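Long-range contact in beta-1,4-exocellulase (Thermobifida fusca, PDB 4B4H), which hydrolyses cellulose as a cellobiohydrolase, releasing cellobiose from chain ends, the present chain being the family 6 glycoside hydrolase catalytic domain: residues A186-F198 with D255-L269. Residues are numbered along the deposited sequence; the frame is centred on the assembly and turned at random.
Sequences AAHHGWIGWDSNF and DWNQYVDELSFVQDL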
# COMPACT_ATOMS: atom_id res chain seq x y z
N ALA A 186 -4.96 0.14 4.96
CA ALA A 186 -4.87 0.59 6.35
C ALA A 186 -3.59 1.40 6.58
O ALA A 186 -2.97 1.34 7.66
CB ALA A 186 -4.91 -0.63 7.27
N ALA A 187 -3.22 2.15 5.56
CA ALA A 187 -2.04 3.02 5.62
C ALA A 187 -0.82 2.24 6.12
O ALA A 187 -0.56 1.09 5.71
CB ALA A 187 -2.32 4.22 6.52
N HIS A 188 -0.06 2.87 7.00
CA HIS A 188 1.15 2.26 7.60
C HIS A 188 1.42 2.89 8.95
O HIS A 188 0.78 3.88 9.32
CB HIS A 188 2.35 2.34 6.66
CG HIS A 188 2.85 3.73 6.40
ND1 HIS A 188 3.99 4.20 6.93
CD2 HIS A 188 2.33 4.76 5.61
CE1 HIS A 188 4.19 5.46 6.53
NE2 HIS A 188 3.17 5.81 5.72
N HIS A 189 2.34 2.29 9.70
CA HIS A 189 2.48 2.65 11.11
C HIS A 189 2.98 4.05 11.28
O HIS A 189 2.61 4.74 12.25
CB HIS A 189 3.30 1.61 11.89
CG HIS A 189 4.80 1.79 11.78
ND1 HIS A 189 5.54 1.17 10.84
CD2 HIS A 189 5.68 2.51 12.57
CE1 HIS A 189 6.84 1.51 11.01
NE2 HIS A 189 6.92 2.32 12.07
N GLY A 190 3.80 4.51 10.34
CA GLY A 190 4.27 5.89 10.31
C GLY A 190 3.23 6.92 9.91
O GLY A 190 3.57 8.06 9.65
N TRP A 191 1.97 6.51 9.82
CA TRP A 191 0.86 7.44 9.55
C TRP A 191 -0.15 7.39 10.66
O TRP A 191 -0.53 8.43 11.21
CB TRP A 191 0.21 7.11 8.21
CG TRP A 191 -0.86 8.06 7.71
CD1 TRP A 191 -1.52 9.08 8.40
CD2 TRP A 191 -1.47 8.04 6.38
NE1 TRP A 191 -2.45 9.70 7.59
CE2 TRP A 191 -2.47 9.12 6.37
CE3 TRP A 191 -1.29 7.28 5.24
CZ2 TRP A 191 -3.23 9.39 5.24
CZ3 TRP A 191 -2.06 7.56 4.11
CH2 TRP A 191 -3.02 8.59 4.12
N ILE A 192 -0.60 6.19 11.02
CA ILE A 192 -1.70 6.06 11.98
C ILE A 192 -1.34 5.22 13.21
O ILE A 192 -2.21 4.59 13.83
CB ILE A 192 -3.01 5.57 11.30
CG1 ILE A 192 -2.87 4.13 10.80
CG2 ILE A 192 -3.42 6.52 10.18
CD1 ILE A 192 -4.18 3.45 10.48
N GLY A 193 -0.06 5.24 13.57
CA GLY A 193 0.41 4.45 14.70
C GLY A 193 0.31 5.12 16.06
O GLY A 193 0.51 4.46 17.07
N TRP A 194 -0.00 6.42 16.09
CA TRP A 194 -0.08 7.19 17.34
C TRP A 194 -1.35 6.97 18.13
O TRP A 194 -2.42 6.71 17.57
CB TRP A 194 0.06 8.68 17.05
CG TRP A 194 1.45 9.08 16.63
CD1 TRP A 194 2.46 9.59 17.43
CD2 TRP A 194 2.02 9.03 15.28
NE1 TRP A 194 3.58 9.84 16.70
CE2 TRP A 194 3.39 9.53 15.40
CE3 TRP A 194 1.55 8.62 14.03
CZ2 TRP A 194 4.23 9.62 14.30
CZ3 TRP A 194 2.41 8.72 12.94
CH2 TRP A 194 3.72 9.20 13.07
N ASP A 195 -1.23 7.13 19.45
CA ASP A 195 -2.38 7.06 20.37
C ASP A 195 -3.57 7.88 19.87
O ASP A 195 -4.72 7.50 20.10
CB ASP A 195 -1.99 7.53 21.78
CG ASP A 195 -1.18 6.50 22.57
OD1 ASP A 195 -0.85 5.43 22.02
OD2 ASP A 195 -0.85 6.75 23.75
N SER A 196 -3.28 8.98 19.18
CA SER A 196 -4.30 9.94 18.74
C SER A 196 -5.01 9.62 17.42
O SER A 196 -6.10 10.13 17.17
CB SER A 196 -3.73 11.36 18.68
OG SER A 196 -2.52 11.44 17.97
N ASN A 197 -4.41 8.78 16.58
CA ASN A 197 -5.04 8.45 15.29
C ASN A 197 -5.34 6.97 15.03
O ASN A 197 -6.11 6.65 14.13
CB ASN A 197 -4.31 9.09 14.11
CG ASN A 197 -2.82 8.81 14.10
OD1 ASN A 197 -2.37 7.80 14.64
ND2 ASN A 197 -2.05 9.69 13.47
N PHE A 198 -4.76 6.08 15.83
CA PHE A 198 -4.97 4.63 15.69
C PHE A 198 -6.45 4.26 15.90
O PHE A 198 -7.10 3.75 14.99
CB PHE A 198 -4.05 3.88 16.66
CG PHE A 198 -4.16 2.38 16.60
CD1 PHE A 198 -5.16 1.71 17.30
CD2 PHE A 198 -3.22 1.63 15.89
CE1 PHE A 198 -5.24 0.33 17.27
CE2 PHE A 198 -3.31 0.25 15.85
CZ PHE A 198 -4.32 -0.40 16.54
N ASP A 255 9.35 9.29 17.39
CA ASP A 255 8.43 10.40 17.73
C ASP A 255 7.15 10.00 18.49
O ASP A 255 6.06 10.51 18.22
CB ASP A 255 8.12 11.26 16.49
CG ASP A 255 7.48 12.59 16.86
OD1 ASP A 255 7.74 13.10 17.97
OD2 ASP A 255 6.70 13.13 16.03
N TRP A 256 7.31 9.08 19.45
CA TRP A 256 6.22 8.60 20.31
C TRP A 256 5.14 7.83 19.61
O TRP A 256 4.02 7.68 20.12
CB TRP A 256 5.66 9.71 21.19
CG TRP A 256 6.54 9.92 22.39
CD1 TRP A 256 7.58 10.83 22.55
CD2 TRP A 256 6.53 9.13 23.63
NE1 TRP A 256 8.17 10.70 23.77
CE2 TRP A 256 7.60 9.69 24.47
CE3 TRP A 256 5.76 8.08 24.12
CZ2 TRP A 256 7.87 9.20 25.74
CZ3 TRP A 256 6.05 7.60 25.41
CH2 TRP A 256 7.08 8.14 26.19
N ASN A 257 5.48 7.31 18.44
CA ASN A 257 4.66 6.31 17.79
C ASN A 257 4.63 5.08 18.69
O ASN A 257 5.60 4.78 19.38
CB ASN A 257 5.28 5.95 16.44
CG ASN A 257 4.27 5.40 15.45
OD1 ASN A 257 3.52 4.47 15.76
ND2 ASN A 257 4.28 5.95 14.25
N GLN A 258 3.51 4.38 18.68
CA GLN A 258 3.41 3.12 19.43
C GLN A 258 4.20 1.98 18.80
O GLN A 258 4.43 0.95 19.44
CB GLN A 258 1.95 2.70 19.58
CG GLN A 258 1.13 3.66 20.40
CD GLN A 258 -0.32 3.26 20.48
OE1 GLN A 258 -0.80 2.86 21.54
NE2 GLN A 258 -1.03 3.38 19.36
N TYR A 259 4.57 2.16 17.53
CA TYR A 259 5.20 1.12 16.73
C TYR A 259 6.41 1.66 15.99
O TYR A 259 6.44 2.84 15.63
CB TYR A 259 4.19 0.52 15.74
CG TYR A 259 2.84 0.25 16.37
CD1 TYR A 259 2.65 -0.88 17.16
CD2 TYR A 259 1.79 1.15 16.23
CE1 TYR A 259 1.43 -1.13 17.77
CE2 TYR A 259 0.56 0.91 16.83
CZ TYR A 259 0.39 -0.23 17.62
OH TYR A 259 -0.83 -0.44 18.23
N VAL A 260 7.39 0.78 15.77
CA VAL A 260 8.55 1.04 14.92
C VAL A 260 8.57 0.19 13.63
O VAL A 260 9.50 0.27 12.83
CB VAL A 260 9.88 0.80 15.68
CG1 VAL A 260 9.94 1.64 16.95
CG2 VAL A 260 10.08 -0.67 16.02
N ASP A 261 7.54 -0.64 13.45
CA ASP A 261 7.45 -1.51 12.27
C ASP A 261 6.01 -1.91 11.95
O ASP A 261 5.10 -1.67 12.73
CB ASP A 261 8.39 -2.72 12.41
CG ASP A 261 8.10 -3.58 13.64
OD1 ASP A 261 6.92 -3.79 13.99
OD2 ASP A 261 9.08 -4.06 14.24
N GLU A 262 5.82 -2.52 10.78
CA GLU A 262 4.49 -2.83 10.28
C GLU A 262 3.84 -4.04 10.95
O GLU A 262 2.63 -4.07 11.15
CB GLU A 262 4.53 -3.05 8.76
CG GLU A 262 4.77 -1.79 7.94
CD GLU A 262 3.68 -0.76 8.16
OE1 GLU A 262 2.56 -0.96 7.67
OE2 GLU A 262 3.92 0.25 8.85
N LEU A 263 4.65 -5.03 11.29
CA LEU A 263 4.08 -6.24 11.84
C LEU A 263 3.44 -6.00 13.21
O LEU A 263 2.30 -6.43 13.44
CB LEU A 263 5.12 -7.36 11.90
CG LEU A 263 4.56 -8.69 12.43
CD1 LEU A 263 3.47 -9.27 11.55
CD2 LEU A 263 5.68 -9.70 12.61
N SER A 264 4.15 -5.31 14.10
CA SER A 264 3.58 -4.98 15.40
C SER A 264 2.27 -4.24 15.21
O SER A 264 1.29 -4.51 15.88
CB SER A 264 4.55 -4.13 16.21
OG SER A 264 4.86 -2.93 15.52
N PHE A 265 2.30 -3.29 14.27
CA PHE A 265 1.17 -2.44 13.94
C PHE A 265 -0.07 -3.22 13.47
O PHE A 265 -1.13 -3.14 14.09
CB PHE A 265 1.62 -1.37 12.93
CG PHE A 265 0.49 -0.59 12.30
CD1 PHE A 265 -0.30 0.27 13.05
CD2 PHE A 265 0.22 -0.74 10.94
CE1 PHE A 265 -1.32 1.00 12.44
CE2 PHE A 265 -0.80 -0.03 10.33
CZ PHE A 265 -1.58 0.84 11.09
N VAL A 266 0.05 -3.96 12.36
CA VAL A 266 -1.12 -4.71 11.86
C VAL A 266 -1.66 -5.76 12.86
O VAL A 266 -2.86 -6.04 12.86
CB VAL A 266 -0.93 -5.34 10.45
CG1 VAL A 266 -0.60 -4.26 9.44
CG2 VAL A 266 0.13 -6.44 10.47
N GLN A 267 -0.79 -6.30 13.71
CA GLN A 267 -1.28 -7.25 14.72
C GLN A 267 -2.16 -6.57 15.77
O GLN A 267 -3.23 -7.08 16.10
CB GLN A 267 -0.15 -8.06 15.35
CG GLN A 267 0.44 -9.10 14.41
CD GLN A 267 1.59 -9.85 15.04
OE1 GLN A 267 2.31 -9.30 15.89
NE2 GLN A 267 1.76 -11.10 14.66
N ASP A 268 -1.71 -5.42 16.26
CA ASP A 268 -2.54 -4.61 17.16
C ASP A 268 -3.81 -4.11 16.47
O ASP A 268 -4.89 -4.21 17.03
CB ASP A 268 -1.74 -3.44 17.74
CG ASP A 268 -0.95 -3.82 18.99
OD1 ASP A 268 -0.93 -5.02 19.36
OD2 ASP A 268 -0.36 -2.93 19.62
N LEU A 269 -3.67 -3.61 15.25
CA LEU A 269 -4.82 -3.12 14.48
C LEU A 269 -5.86 -4.22 14.30
O LEU A 269 -7.06 -3.97 14.47
CB LEU A 269 -4.36 -2.54 13.14
CG LEU A 269 -5.34 -1.76 12.26
CD1 LEU A 269 -5.64 -0.37 12.81
CD2 LEU A 269 -4.79 -1.68 10.85
O HOH W 1 1.12 7.59 20.63
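With CG set between its own backbone N and carbonyl carbon (chi1 83°), His189 can offer ND1 and its backbone N to the same oxygen, and Glu262, its chain bent about the CB-CG bond (chi2 -61°), brings its carboxylate to the ring. Glu262 OE2 then takes two bonds from one residue: His189 N on its syn lone pair at 2.7 Å, nearly straight, and His189 ND1 on its anti side, also at 2.7 Å. Ser224 OG bonds Glu262 OE1, anchoring the carboxylate at both oxygens; the ND1 bond, though bent (148°), orients the ring. Glutamate suits this buried place because one oxygen accepts both His189 N-H groups while Ser224 serves the other. Phe265 makes a CH-pi contact with His189 CA, 4.0 Å from the ring centroid, while its CZ meets Ile192 CG1. Asn257 uses both ends of its amide: ND2 donates to His189 O at 2.9 Å while passing over a face of the Trp194 ring, and OD1 accepts from Tyr259 N, closing an Asx turn. Trp194 NE1 in turn bonds Asp255 O at 3.0 Å. Gly193, lacking a CB, lets Asn257 OD1 come close, and its carbonyl receives Gln258 NE2 at 3.0 Å. Farther along, Leu269 CD1 makes a CH-pi contact over one face of Phe198. The contact thus joins the loop after strand 180-185 to the start of helix 262-276, in the distorted barrel of family 6 glycoside hydrolases, beside the active-site tunnel of cellobiohydrolases; His188 and Trp191 are predicted substrate-binding residues there.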